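Local coordinates for protein D-aminopeptidase (Burkholderia sp. LK4, PDB 5TZB) that probably hydrolyses peptides carrying N-terminal beta-amino acids, as a beta-aminopeptidase of peptidase family S58 with an Ntn-hydrolase fold, at residues 72-83 against 306-314; 278-289 against 338-349. All blocks are in the same frame, centred on the assembly; numbering follows the deposited sequence.

Contact 1 of 2, residues 72-83 against 306-314; sequences PRAGAAHDSPCF and TGNDGLPAA
Thr-306 opens the contact by offering its backbone O to Arg-73: NH1 donates to it over 3.1 Å, in the carbonyl plane and on a lone pair. Its CG2 packs 4.1 Å from SG of Cys-82. Asn-308 O takes the second guanidinium bond, from NH2 at 2.9 Å, and lies almost exactly in the guanidinium plane. The arginine reaches both carbonyls because its chain bends at chi2 (-75°), and its rotation is fixed from within its own segment by bonds from NE to Ser-80 O and from NH2 to Pro-81 O. Four carbonyl oxygens thus grip one guanidinium. ND2 of Asn-308 stands at the edge of the Phe-83 ring, and OD1 of the same amide is bonded to the N of Lys-327. Leu-311 sets CD1 over the centre of that ring, 3.6 Å from the centroid, a CH-pi contact, while its O lies 3.4 Å from CD of Pro-81. Water bridges Leu-311 N to Pro-81 O. Ala-313 CB lies 3.4 Å from His-78 O, which a water links to Ala-314 N. The arrangement is that of two loops fastened together beside paired antiparallel strands, 82-88 and 298-305.

Contact 2 of 2, residues 278-289 against 338-349; sequences LAQRASVGLARV and FVAAAEAVEEAI
Helices 272-289 and 331-355 pack side by side as a buried helix pair on one sheet of the Ntn-hydrolase fold; their segments cross at -45° with axes only 7.3 Å apart. The helices come this close at Gly-285, which has no side chain: its CA packs directly on the other backbone, 3.4 Å from Ala-342 O. Ala-342 in turn is a knob in the hole formed by Arg-281, Val-284, Gly-285 and Arg-288. Apolar contacts extend along the side nearer the sheet, with Leu-278 CD1 against Ala-341 CB, Val-345 against Ala-282, and Ile-349 CD1 4.1 Å from Leu-286 CD1. Strands 213-220 and 260-266 lie beneath Val-345.

At the start of the pair the guanidinium of Arg-281 lies flat on one face of Phe-338, a cation-pi stack with centres 3.8 Å apart and planes at 17°. Arg-281 NE and NH2 are bonded to Gly-292 O and Asn-90 OD1 of the third subunit, which helps fix the rotation of the guanidinium.

Charge pairing marks the other end. Glu-346, with CG anti to the backbone N (chi1 -174°) and an extended chain, meets Arg-288 at about a right angle. A water joins Arg-288 NH2 to Val-339 O. Both bonds of the salt bridge are weak and bent, and both fall on a single oxygen: OE1 of Glu-346 lies 2.9 Å from NE and 3.0 Å from NH1 of Arg-288.

The two contacts alternate along the chain: 72-83 comes first, then 278-289, 306-314 and 338-349. Their centres are 25 Å apart and their nearest atoms about 8 Å, so they do not touch. What joins them is the mixed sheet that holds strands 82-88, 260-266 and 298-305: strand 298-305 follows helix 272-289 and runs directly into 306-314, pairing with strand 82-88 on the way. Separately, strand 323-329 follows that loop in sequence and precedes helix 331-355. Contact 1 thus secures loops at the sheet's end, and contact 2 forms a helical layer over it. Both face other subunits, the second at contact 1 and the third at contact 2, tying the fold into the four-chain assembly.

Contact 1 of 2, residues 72-83 against 306-314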
ATOM      1  N   PRO C  72       7.138  22.107 -11.803  1.00 16.40           N
ATOM      2  CA  PRO C  72       7.867  20.963 -12.348  1.00 16.83           C
ATOM      3  C   PRO C  72       8.373  21.174 -13.783  1.00 18.39           C
ATOM      4  O   PRO C  72       9.245  20.420 -14.209  1.00 19.51           O
ATOM      5  CB  PRO C  72       6.825  19.840 -12.311  1.00 15.90           C
ATOM      6  CG  PRO C  72       5.519  20.553 -12.421  1.00 15.30           C
ATOM      7  CD  PRO C  72       5.697  21.813 -11.648  1.00 15.16           C
ATOM      8  N   ARG C  73       7.818  22.145 -14.508  1.00 19.02           N
ATOM      9  CA  ARG C  73       8.167  22.388 -15.914  1.00 19.97           C
ATOM     10  C   ARG C  73       8.538  23.845 -16.173  1.00 22.73           C
ATOM     11  O   ARG C  73       8.299  24.720 -15.332  1.00 23.59           O
ATOM     12  CB  ARG C  73       7.007  22.005 -16.845  1.00 19.64           C
ATOM     13  CG  ARG C  73       6.595  20.537 -16.820  1.00 19.78           C
ATOM     14  CD  ARG C  73       7.596  19.654 -17.557  1.00 19.89           C
ATOM     15  NE  ARG C  73       7.055  18.325 -17.812  1.00 19.44           N
ATOM     16  CZ  ARG C  73       7.750  17.323 -18.348  1.00 19.47           C
ATOM     17  NH1 ARG C  73       9.023  17.496 -18.673  1.00 20.08           N
ATOM     18  NH2 ARG C  73       7.178  16.142 -18.542  1.00 18.65           N
ATOM     19  N   ALA C  74       9.124  24.106 -17.342  1.00 23.49           N
ATOM     20  CA  ALA C  74       9.438  25.473 -17.738  1.00 24.36           C
ATOM     21  C   ALA C  74       8.149  26.259 -17.943  1.00 24.67           C
ATOM     22  O   ALA C  74       8.102  27.463 -17.690  1.00 25.57           O
ATOM     23  CB  ALA C  74      10.296  25.492 -19.016  1.00 24.25           C
ATOM     24  N   GLY C  75       7.116  25.576 -18.436  1.00 25.09           N
ATOM     25  CA  GLY C  75       5.806  26.178 -18.609  1.00 25.27           C
ATOM     26  C   GLY C  75       4.757  25.577 -17.689  1.00 25.58           C
ATOM     27  O   GLY C  75       5.073  25.026 -16.628  1.00 25.94           O
ATOM     28  N   ALA C  76       3.502  25.641 -18.119  1.00 25.08           N
ATOM     29  CA  ALA C  76       2.395  25.165 -17.302  1.00 25.62           C
ATOM     30  C   ALA C  76       2.422  23.644 -17.103  1.00 23.98           C
ATOM     31  O   ALA C  76       2.527  22.881 -18.055  1.00 21.97           O
ATOM     32  CB  ALA C  76       1.078  25.596 -17.921  1.00 26.76           C
ATOM     33  N   ALA C  77       2.320  23.218 -15.847  1.00 24.06           N
ATOM     34  CA  ALA C  77       2.345  21.799 -15.501  1.00 22.42           C
ATOM     35  C   ALA C  77       1.188  21.025 -16.140  1.00 21.10           C
ATOM     36  O   ALA C  77       1.357  19.875 -16.572  1.00 18.64           O
ATOM     37  CB  ALA C  77       2.313  21.635 -13.974  1.00 22.55           C
ATOM     38  N   HIS C  78       0.016  21.656 -16.197  1.00 22.37           N
ATOM     39  CA  HIS C  78      -1.154  21.007 -16.770  1.00 23.29           C
ATOM     40  C   HIS C  78      -0.871  20.531 -18.197  1.00 22.67           C
ATOM     41  O   HIS C  78      -1.326  19.461 -18.597  1.00 21.62           O
ATOM     42  CB  HIS C  78      -2.382  21.937 -16.761  1.00 26.01           C
ATOM     43  CG  HIS C  78      -3.611  21.299 -17.349  1.00 27.56           C
ATOM     44  ND1 HIS C  78      -4.428  20.447 -16.630  1.00 27.13           N
ATOM     45  CD2 HIS C  78      -4.132  21.351 -18.600  1.00 27.43           C
ATOM     46  CE1 HIS C  78      -5.405  20.015 -17.412  1.00 27.43           C
ATOM     47  NE2 HIS C  78      -5.249  20.549 -18.611  1.00 27.80           N
ATOM     48  N   ASP C  79      -0.112  21.316 -18.959  1.00 23.35           N
ATOM     49  CA  ASP C  79       0.098  20.999 -20.380  1.00 24.96           C
ATOM     50  C   ASP C  79       1.200  19.992 -20.617  1.00 24.19           C
ATOM     51  O   ASP C  79       1.280  19.395 -21.689  1.00 24.67           O
ATOM     52  CB  ASP C  79       0.402  22.262 -21.180  1.00 26.57           C
ATOM     53  CG  ASP C  79      -0.765  23.206 -21.218  1.00 28.30           C
ATOM     54  OD1 ASP C  79      -1.917  22.720 -21.179  1.00 29.37           O
ATOM     55  OD2 ASP C  79      -0.533  24.430 -21.285  1.00 29.72           O
ATOM     56  N   SER C  80       2.038  19.791 -19.609  1.00 22.47           N
ATOM     57  CA  SER C  80       3.113  18.827 -19.715  1.00 21.90           C
ATOM     58  C   SER C  80       3.266  18.022 -18.427  1.00 19.12           C
ATOM     59  O   SER C  80       4.175  18.272 -17.636  1.00 17.19           O
ATOM     60  CB  SER C  80       4.427  19.528 -20.057  1.00 24.97           C
ATOM     61  OG  SER C  80       5.429  18.567 -20.374  1.00 27.45           O
ATOM     62  N   PRO C  81       2.382  17.036 -18.230  1.00 18.70           N
ATOM     63  CA  PRO C  81       2.391  16.212 -17.020  1.00 17.93           C
ATOM     64  C   PRO C  81       3.719  15.511 -16.784  1.00 17.34           C
ATOM     65  O   PRO C  81       4.402  15.164 -17.744  1.00 17.10           O
ATOM     66  CB  PRO C  81       1.287  15.175 -17.301  1.00 17.75           C
ATOM     67  CG  PRO C  81       0.399  15.832 -18.288  1.00 18.22           C
ATOM     68  CD  PRO C  81       1.312  16.629 -19.157  1.00 19.05           C
ATOM     69  N   CYS C  82       4.066  15.289 -15.517  1.00 17.29           N
ATOM     70  CA  CYS C  82       5.247  14.512 -15.164  1.00 15.56           C
ATOM     71  C   CYS C  82       4.829  13.223 -14.488  1.00 14.79           C
ATOM     72  O   CYS C  82       3.915  13.209 -13.662  1.00 15.19           O
ATOM     73  CB  CYS C  82       6.176  15.285 -14.219  1.00 16.23           C
ATOM     74  SG  CYS C  82       6.892  16.786 -14.884  1.00 18.56           S
ATOM     75  N   PHE C  83       5.508  12.136 -14.819  1.00 13.87           N
ATOM     76  CA  PHE C  83       5.368  10.934 -14.028  1.00 13.90           C
ATOM     77  C   PHE C  83       5.849  11.234 -12.591  1.00 14.23           C
ATOM     78  O   PHE C  83       6.765  12.040 -12.373  1.00 13.20           O
ATOM     79  CB  PHE C  83       6.144   9.780 -14.652  1.00 13.28           C
ATOM     80  CG  PHE C  83       5.475   9.182 -15.878  1.00 13.92           C
ATOM     81  CD1 PHE C  83       4.087   9.139 -15.983  1.00 12.76           C
ATOM     82  CD2 PHE C  83       6.242   8.649 -16.919  1.00 13.91           C
ATOM     83  CE1 PHE C  83       3.464   8.564 -17.110  1.00 14.06           C
ATOM     84  CE2 PHE C  83       5.633   8.082 -18.054  1.00 13.46           C
ATOM     85  CZ  PHE C  83       4.246   8.035 -18.149  1.00 12.85           C
ATOM     86  N   THR C 306      11.086  14.287 -15.204  1.00 17.44           N
ATOM     87  CA  THR C 306      10.787  15.131 -16.366  1.00 17.08           C
ATOM     88  C   THR C 306      11.203  14.483 -17.684  1.00 17.50           C
ATOM     89  O   THR C 306      10.908  15.019 -18.753  1.00 18.07           O
ATOM     90  CB  THR C 306      11.466  16.510 -16.250  1.00 17.87           C
ATOM     91  OG1 THR C 306      12.889  16.338 -16.201  1.00 18.09           O
ATOM     92  CG2 THR C 306      11.014  17.239 -14.979  1.00 17.67           C
ATOM     93  N   GLY C 307      11.849  13.316 -17.607  1.00 17.45           N
ATOM     94  CA  GLY C 307      12.413  12.639 -18.767  1.00 18.52           C
ATOM     95  C   GLY C 307      11.430  12.289 -19.863  1.00 19.58           C
ATOM     96  O   GLY C 307      11.730  12.409 -21.053  1.00 20.86           O
ATOM     97  N   ASN C 308      10.247  11.838 -19.471  1.00 18.70           N
ATOM     98  CA  ASN C 308       9.164  11.652 -20.426  1.00 20.38           C
ATOM     99  C   ASN C 308       8.320  12.918 -20.529  1.00 23.09           C
ATOM    100  O   ASN C 308       7.869  13.446 -19.517  1.00 22.45           O
ATOM    101  CB  ASN C 308       8.309  10.445 -20.024  1.00 20.09           C
ATOM    102  CG  ASN C 308       9.028   9.129 -20.250  1.00 20.39           C
ATOM    103  OD1 ASN C 308       9.236   8.707 -21.393  1.00 21.66           O
ATOM    104  ND2 ASN C 308       9.447   8.495 -19.171  1.00 19.82           N
ATOM    105  N   ASP C 309       8.188  13.473 -21.730  1.00 25.92           N
ATOM    106  CA  ASP C 309       7.300  14.624 -21.901  1.00 27.57           C
ATOM    107  C   ASP C 309       6.322  14.324 -23.019  1.00 25.52           C
ATOM    108  O   ASP C 309       6.336  13.234 -23.582  1.00 23.64           O
ATOM    109  CB  ASP C 309       8.085  15.925 -22.134  1.00 31.20           C
ATOM    110  CG  ASP C 309       8.905  15.929 -23.428  1.00 35.10           C
ATOM    111  OD1 ASP C 309       9.752  16.844 -23.574  1.00 37.11           O
ATOM    112  OD2 ASP C 309       8.734  15.037 -24.286  1.00 35.70           O
ATOM    113  N   GLY C 310       5.466  15.281 -23.341  1.00 26.18           N
ATOM    114  CA  GLY C 310       4.448  15.020 -24.342  1.00 25.57           C
ATOM    115  C   GLY C 310       3.435  14.015 -23.825  1.00 24.29           C
ATOM    116  O   GLY C 310       2.768  13.343 -24.604  1.00 22.82           O
ATOM    117  N   LEU C 311       3.337  13.888 -22.499  1.00 24.08           N
ATOM    118  CA  LEU C 311       2.335  13.010 -21.903  1.00 23.37           C
ATOM    119  C   LEU C 311       0.990  13.690 -22.095  1.00 24.50           C
ATOM    120  O   LEU C 311       0.920  14.920 -22.116  1.00 25.75           O
ATOM    121  CB  LEU C 311       2.632  12.728 -20.412  1.00 22.03           C
ATOM    122  CG  LEU C 311       3.957  12.030 -20.066  1.00 20.52           C
ATOM    123  CD1 LEU C 311       4.117  11.821 -18.557  1.00 19.50           C
ATOM    124  CD2 LEU C 311       4.049  10.684 -20.788  1.00 20.45           C
ATOM    125  N   PRO C 312      -0.083  12.901 -22.272  1.00 25.78           N
ATOM    126  CA  PRO C 312      -1.369  13.530 -22.598  1.00 26.63           C
ATOM    127  C   PRO C 312      -1.969  14.283 -21.418  1.00 27.45           C
ATOM    128  O   PRO C 312      -2.104  13.731 -20.325  1.00 28.50           O
ATOM    129  CB  PRO C 312      -2.270  12.345 -22.983  1.00 26.79           C
ATOM    130  CG  PRO C 312      -1.371  11.155 -23.092  1.00 26.58           C
ATOM    131  CD  PRO C 312      -0.177  11.433 -22.222  1.00 25.83           C
ATOM    132  N   ALA C 313      -2.322  15.539 -21.652  1.00 28.14           N
ATOM    133  CA  ALA C 313      -3.013  16.333 -20.656  1.00 31.10           C
ATOM    134  C   ALA C 313      -4.438  15.824 -20.525  1.00 32.46           C
ATOM    135  O   ALA C 313      -5.046  15.408 -21.508  1.00 32.46           O
ATOM    136  CB  ALA C 313      -2.990  17.811 -21.029  1.00 31.94           C
ATOM    137  N   ALA C 314      -4.959  15.854 -19.303  1.00 32.56           N
ATOM    138  CA  ALA C 314      -6.310  15.399 -19.026  1.00 31.31           C
ATOM    139  C   ALA C 314      -7.311  16.380 -19.605  1.00 30.47           C
ATOM    140  O   ALA C 314      -7.245  17.576 -19.343  1.00 31.38           O
ATOM    141  CB  ALA C 314      -6.531  15.239 -17.524  1.00 32.03           C
TER
HETATM  142  O   HOH W   1      -2.870  17.374 -17.401  1.00 21.74           O
HETATM  143  O   HOH W   2       1.928  16.971 -23.011  1.00 40.29           O
HETATM  144  O   HOH W   3       4.348  15.532 -20.558  1.00 18.98           O
HETATM  145  O   HOH W   4       4.810  18.056 -23.291  1.00 43.02           O
HETATM  146  O   HOH W   5       7.690  12.476 -16.845  1.00 14.85           O

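Contact 2 of 2, residues 278-289 against 338-349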
ATOM      1  N   LEU C 278      11.974   5.779  -6.146  1.00 13.18           N
ATOM      2  CA  LEU C 278      12.878   6.894  -5.916  1.00 13.03           C
ATOM      3  C   LEU C 278      12.447   7.701  -4.679  1.00 13.42           C
ATOM      4  O   LEU C 278      13.291   8.110  -3.883  1.00 11.96           O
ATOM      5  CB  LEU C 278      12.937   7.788  -7.151  1.00 12.91           C
ATOM      6  CG  LEU C 278      14.009   8.881  -7.154  1.00 11.18           C
ATOM      7  CD1 LEU C 278      15.386   8.244  -7.164  1.00 12.05           C
ATOM      8  CD2 LEU C 278      13.836   9.774  -8.353  1.00 11.22           C
ATOM      9  N   ALA C 279      11.141   7.914  -4.518  1.00 11.53           N
ATOM     10  CA  ALA C 279      10.649   8.705  -3.394  1.00 12.29           C
ATOM     11  C   ALA C 279      11.024   8.077  -2.056  1.00 13.19           C
ATOM     12  O   ALA C 279      11.326   8.794  -1.106  1.00 13.44           O
ATOM     13  CB  ALA C 279       9.136   8.899  -3.483  1.00 12.91           C
ATOM     14  N   GLN C 280      11.016   6.750  -1.977  1.00 13.33           N
ATOM     15  CA  GLN C 280      11.292   6.099  -0.701  1.00 14.08           C
ATOM     16  C   GLN C 280      12.756   6.284  -0.316  1.00 16.02           C
ATOM     17  O   GLN C 280      13.103   6.175   0.860  1.00 17.68           O
ATOM     18  CB  GLN C 280      10.927   4.605  -0.719  1.00 12.48           C
ATOM     19  CG  GLN C 280      11.054   3.971   0.683  1.00 13.62           C
ATOM     20  CD  GLN C 280      10.478   2.548   0.836  1.00 13.58           C
ATOM     21  OE1 GLN C 280      10.557   1.970   1.927  1.00 13.91           O
ATOM     22  NE2 GLN C 280       9.890   1.996  -0.228  1.00 11.71           N
ATOM     23  N   ARG C 281      13.621   6.632  -1.266  1.00 14.55           N
ATOM     24  CA  ARG C 281      15.024   6.800  -0.877  1.00 15.37           C
ATOM     25  C   ARG C 281      15.196   8.088  -0.057  1.00 15.24           C
ATOM     26  O   ARG C 281      16.272   8.351   0.497  1.00 15.63           O
ATOM     27  CB  ARG C 281      15.964   6.801  -2.100  1.00 16.55           C
ATOM     28  CG  ARG C 281      16.058   5.446  -2.866  1.00 22.82           C
ATOM     29  CD  ARG C 281      15.535   4.335  -2.002  1.00 22.10           C
ATOM     30  NE  ARG C 281      15.900   2.955  -2.305  1.00 20.70           N
ATOM     31  CZ  ARG C 281      15.105   2.059  -2.884  1.00 18.88           C
ATOM     32  NH1 ARG C 281      13.907   2.393  -3.342  1.00 16.63           N
ATOM     33  NH2 ARG C 281      15.532   0.816  -3.024  1.00 19.91           N
ATOM     34  N   ALA C 282      14.145   8.899   0.030  1.00 14.50           N
ATOM     35  CA  ALA C 282      14.182  10.046   0.929  1.00 15.89           C
ATOM     36  C   ALA C 282      14.304   9.577   2.391  1.00 16.39           C
ATOM     37  O   ALA C 282      14.946  10.251   3.207  1.00 16.90           O
ATOM     38  CB  ALA C 282      12.954  10.929   0.730  1.00 14.19           C
ATOM     39  N   SER C 283      13.741   8.404   2.699  1.00 14.96           N
ATOM     40  CA  SER C 283      13.901   7.767   4.026  1.00 16.12           C
ATOM     41  C   SER C 283      15.375   7.582   4.348  1.00 16.28           C
ATOM     42  O   SER C 283      15.800   7.727   5.491  1.00 16.34           O
ATOM     43  CB  SER C 283      13.241   6.383   4.084  1.00 15.08           C
ATOM     44  OG  SER C 283      11.825   6.431   3.968  1.00 14.91           O
ATOM     45  N   VAL C 284      16.137   7.188   3.335  1.00 16.79           N
ATOM     46  CA  VAL C 284      17.553   6.910   3.517  1.00 16.80           C
ATOM     47  C   VAL C 284      18.303   8.200   3.829  1.00 16.40           C
ATOM     48  O   VAL C 284      19.112   8.245   4.774  1.00 18.69           O
ATOM     49  CB  VAL C 284      18.146   6.212   2.280  1.00 17.73           C
ATOM     50  CG1 VAL C 284      19.619   5.937   2.483  1.00 18.06           C
ATOM     51  CG2 VAL C 284      17.391   4.923   2.014  1.00 17.46           C
ATOM     52  N   GLY C 285      18.047   9.256   3.065  1.00 14.39           N
ATOM     53  CA  GLY C 285      18.697  10.527   3.348  1.00 16.41           C
ATOM     54  C   GLY C 285      18.340  11.079   4.730  1.00 17.40           C
ATOM     55  O   GLY C 285      19.218  11.493   5.502  1.00 17.52           O
ATOM     56  N   LEU C 286      17.046  11.066   5.047  1.00 16.49           N
ATOM     57  CA  LEU C 286      16.544  11.574   6.329  1.00 16.71           C
ATOM     58  C   LEU C 286      17.131  10.801   7.509  1.00 16.57           C
ATOM     59  O   LEU C 286      17.531  11.395   8.516  1.00 18.86           O
ATOM     60  CB  LEU C 286      15.005  11.495   6.361  1.00 13.51           C
ATOM     61  CG  LEU C 286      14.278  11.766   7.685  1.00 13.67           C
ATOM     62  CD1 LEU C 286      14.558  13.184   8.206  1.00 14.17           C
ATOM     63  CD2 LEU C 286      12.759  11.506   7.536  1.00 16.05           C
ATOM     64  N   ALA C 287      17.193   9.477   7.374  1.00 15.95           N
ATOM     65  CA  ALA C 287      17.717   8.616   8.438  1.00 15.78           C
ATOM     66  C   ALA C 287      19.171   8.940   8.742  1.00 16.25           C
ATOM     67  O   ALA C 287      19.585   8.880   9.895  1.00 15.45           O
ATOM     68  CB  ALA C 287      17.589   7.144   8.065  1.00 14.51           C
ATOM     69  N   ARG C 288      19.943   9.253   7.703  1.00 16.41           N
ATOM     70  CA  ARG C 288      21.379   9.500   7.885  1.00 16.53           C
ATOM     71  C   ARG C 288      21.657  10.825   8.610  1.00 16.70           C
ATOM     72  O   ARG C 288      22.741  11.012   9.162  1.00 18.48           O
ATOM     73  CB  ARG C 288      22.131   9.406   6.532  1.00 20.70           C
ATOM     74  CG  ARG C 288      22.194   7.944   6.073  1.00 22.30           C
ATOM     75  CD  ARG C 288      22.896   7.606   4.751  1.00 25.42           C
ATOM     76  NE  ARG C 288      22.837   8.615   3.713  1.00 27.39           N
ATOM     77  CZ  ARG C 288      22.989   8.360   2.412  1.00 28.19           C
ATOM     78  NH1 ARG C 288      22.922   9.355   1.534  1.00 27.75           N
ATOM     79  NH2 ARG C 288      23.174   7.114   1.979  1.00 27.62           N
ATOM     80  N   VAL C 289      20.689  11.739   8.629  1.00 16.28           N
ATOM     81  CA  VAL C 289      20.840  12.985   9.392  1.00 17.17           C
ATOM     82  C   VAL C 289      20.319  12.823  10.835  1.00 18.09           C
ATOM     83  O   VAL C 289      20.653  13.628  11.729  1.00 17.63           O
ATOM     84  CB  VAL C 289      20.130  14.151   8.687  1.00 17.18           C
ATOM     85  CG1 VAL C 289      20.444  15.485   9.358  1.00 17.85           C
ATOM     86  CG2 VAL C 289      20.556  14.194   7.229  1.00 17.48           C
ATOM     87  N   PHE C 338      18.959   6.048  -7.061  1.00 16.14           N
ATOM     88  CA  PHE C 338      18.670   5.870  -5.632  1.00 15.73           C
ATOM     89  C   PHE C 338      19.761   6.518  -4.758  1.00 15.65           C
ATOM     90  O   PHE C 338      19.468   7.281  -3.836  1.00 15.86           O
ATOM     91  CB  PHE C 338      18.568   4.386  -5.283  1.00 15.57           C
ATOM     92  CG  PHE C 338      17.352   3.686  -5.862  1.00 15.00           C
ATOM     93  CD1 PHE C 338      16.324   4.400  -6.445  1.00 15.11           C
ATOM     94  CD2 PHE C 338      17.268   2.299  -5.829  1.00 14.49           C
ATOM     95  CE1 PHE C 338      15.212   3.738  -6.982  1.00 15.63           C
ATOM     96  CE2 PHE C 338      16.158   1.636  -6.342  1.00 15.90           C
ATOM     97  CZ  PHE C 338      15.136   2.359  -6.928  1.00 15.76           C
ATOM     98  N   VAL C 339      21.016   6.190  -5.048  1.00 15.32           N
ATOM     99  CA  VAL C 339      22.159   6.766  -4.324  1.00 15.88           C
ATOM    100  C   VAL C 339      22.117   8.294  -4.377  1.00 15.99           C
ATOM    101  O   VAL C 339      22.224   8.980  -3.352  1.00 15.87           O
ATOM    102  CB  VAL C 339      23.504   6.277  -4.927  1.00 15.30           C
ATOM    103  CG1 VAL C 339      24.696   7.043  -4.334  1.00 17.71           C
ATOM    104  CG2 VAL C 339      23.677   4.764  -4.736  1.00 14.25           C
ATOM    105  N   ALA C 340      21.936   8.821  -5.582  1.00 14.04           N
ATOM    106  CA  ALA C 340      21.918  10.264  -5.772  1.00 14.60           C
ATOM    107  C   ALA C 340      20.803  10.942  -4.986  1.00 14.40           C
ATOM    108  O   ALA C 340      21.024  11.997  -4.413  1.00 16.35           O
ATOM    109  CB  ALA C 340      21.789  10.608  -7.253  1.00 14.86           C
ATOM    110  N   ALA C 341      19.601  10.357  -4.999  1.00 14.27           N
ATOM    111  CA  ALA C 341      18.473  10.943  -4.302  1.00 12.69           C
ATOM    112  C   ALA C 341      18.736  10.950  -2.818  1.00 14.78           C
ATOM    113  O   ALA C 341      18.462  11.947  -2.148  1.00 14.26           O
ATOM    114  CB  ALA C 341      17.148  10.196  -4.620  1.00 12.22           C
ATOM    115  N   ALA C 342      19.281   9.845  -2.314  1.00 15.33           N
ATOM    116  CA  ALA C 342      19.567   9.734  -0.891  1.00 17.32           C
ATOM    117  C   ALA C 342      20.558  10.804  -0.463  1.00 17.70           C
ATOM    118  O   ALA C 342      20.367  11.455   0.564  1.00 17.43           O
ATOM    119  CB  ALA C 342      20.103   8.331  -0.548  1.00 17.63           C
ATOM    120  N   GLU C 343      21.605  11.010  -1.262  1.00 18.88           N
ATOM    121  CA  GLU C 343      22.592  12.060  -0.968  1.00 18.76           C
ATOM    122  C   GLU C 343      21.997  13.465  -1.048  1.00 19.08           C
ATOM    123  O   GLU C 343      22.317  14.331  -0.213  1.00 19.31           O
ATOM    124  CB  GLU C 343      23.789  11.981  -1.930  1.00 17.61           C
ATOM    125  CG  GLU C 343      24.724  10.803  -1.687  1.00 19.03           C
ATOM    126  CD  GLU C 343      26.042  10.902  -2.448  1.00 20.79           C
ATOM    127  OE1 GLU C 343      26.336  11.952  -3.077  1.00 20.21           O
ATOM    128  OE2 GLU C 343      26.792   9.904  -2.411  1.00 22.75           O
ATOM    129  N   ALA C 344      21.169  13.694  -2.075  1.00 18.09           N
ATOM    130  CA  ALA C 344      20.584  15.012  -2.305  1.00 17.55           C
ATOM    131  C   ALA C 344      19.707  15.421  -1.128  1.00 18.35           C
ATOM    132  O   ALA C 344      19.757  16.564  -0.673  1.00 18.02           O
ATOM    133  CB  ALA C 344      19.781  15.013  -3.583  1.00 17.54           C
ATOM    134  N   VAL C 345      18.912  14.473  -0.634  1.00 18.27           N
ATOM    135  CA  VAL C 345      18.051  14.712   0.520  1.00 17.63           C
ATOM    136  C   VAL C 345      18.874  14.959   1.783  1.00 18.83           C
ATOM    137  O   VAL C 345      18.583  15.888   2.551  1.00 19.72           O
ATOM    138  CB  VAL C 345      17.092  13.529   0.749  1.00 15.78           C
ATOM    139  CG1 VAL C 345      16.379  13.664   2.100  1.00 16.11           C
ATOM    140  CG2 VAL C 345      16.105  13.447  -0.394  1.00 14.75           C
ATOM    141  N   GLU C 346      19.902  14.140   1.999  1.00 18.27           N
ATOM    142  CA  GLU C 346      20.754  14.313   3.167  1.00 19.74           C
ATOM    143  C   GLU C 346      21.371  15.722   3.172  1.00 19.62           C
ATOM    144  O   GLU C 346      21.311  16.423   4.182  1.00 18.82           O
ATOM    145  CB  GLU C 346      21.855  13.241   3.211  1.00 20.81           C
ATOM    146  CG  GLU C 346      22.721  13.260   4.478  1.00 22.13           C
ATOM    147  CD  GLU C 346      23.805  12.185   4.468  1.00 22.38           C
ATOM    148  OE1 GLU C 346      23.804  11.354   3.542  1.00 21.53           O
ATOM    149  OE2 GLU C 346      24.672  12.182   5.368  1.00 23.72           O
ATOM    150  N   GLU C 347      21.952  16.141   2.049  1.00 20.44           N
ATOM    151  CA  GLU C 347      22.605  17.456   2.011  1.00 21.88           C
ATOM    152  C   GLU C 347      21.599  18.606   2.075  1.00 21.98           C
ATOM    153  O   GLU C 347      21.886  19.665   2.652  1.00 22.94           O
ATOM    154  CB  GLU C 347      23.476  17.616   0.765  1.00 21.57           C
ATOM    155  CG  GLU C 347      24.283  18.917   0.789  1.00 23.02           C
ATOM    156  CD  GLU C 347      25.301  19.024  -0.335  1.00 23.67           C
ATOM    157  OE1 GLU C 347      25.493  18.033  -1.064  1.00 22.02           O
ATOM    158  OE2 GLU C 347      25.929  20.098  -0.460  1.00 25.54           O
ATOM    159  N   ALA C 348      20.423  18.388   1.496  1.00 21.65           N
ATOM    160  CA  ALA C 348      19.383  19.409   1.498  1.00 20.32           C
ATOM    161  C   ALA C 348      18.994  19.742   2.933  1.00 18.65           C
ATOM    162  O   ALA C 348      18.865  20.911   3.290  1.00 17.72           O
ATOM    163  CB  ALA C 348      18.171  18.934   0.717  1.00 19.02           C
ATOM    164  N   ILE C 349      18.850  18.705   3.756  1.00 18.09           N
ATOM    165  CA  ILE C 349      18.501  18.890   5.161  1.00 18.43           C
ATOM    166  C   ILE C 349      19.612  19.641   5.899  1.00 19.27           C
ATOM    167  O   ILE C 349      19.341  20.602   6.625  1.00 20.81           O
ATOM    168  CB  ILE C 349      18.226  17.537   5.861  1.00 17.66           C
ATOM    169  CG1 ILE C 349      16.976  16.877   5.260  1.00 17.27           C
ATOM    170  CG2 ILE C 349      18.045  17.745   7.365  1.00 18.50           C
ATOM    171  CD1 ILE C 349      16.812  15.408   5.616  1.00 14.77           C
TER
HETATM  172  O   HOH W   6      23.598   7.690  -0.830  1.00 26.49           O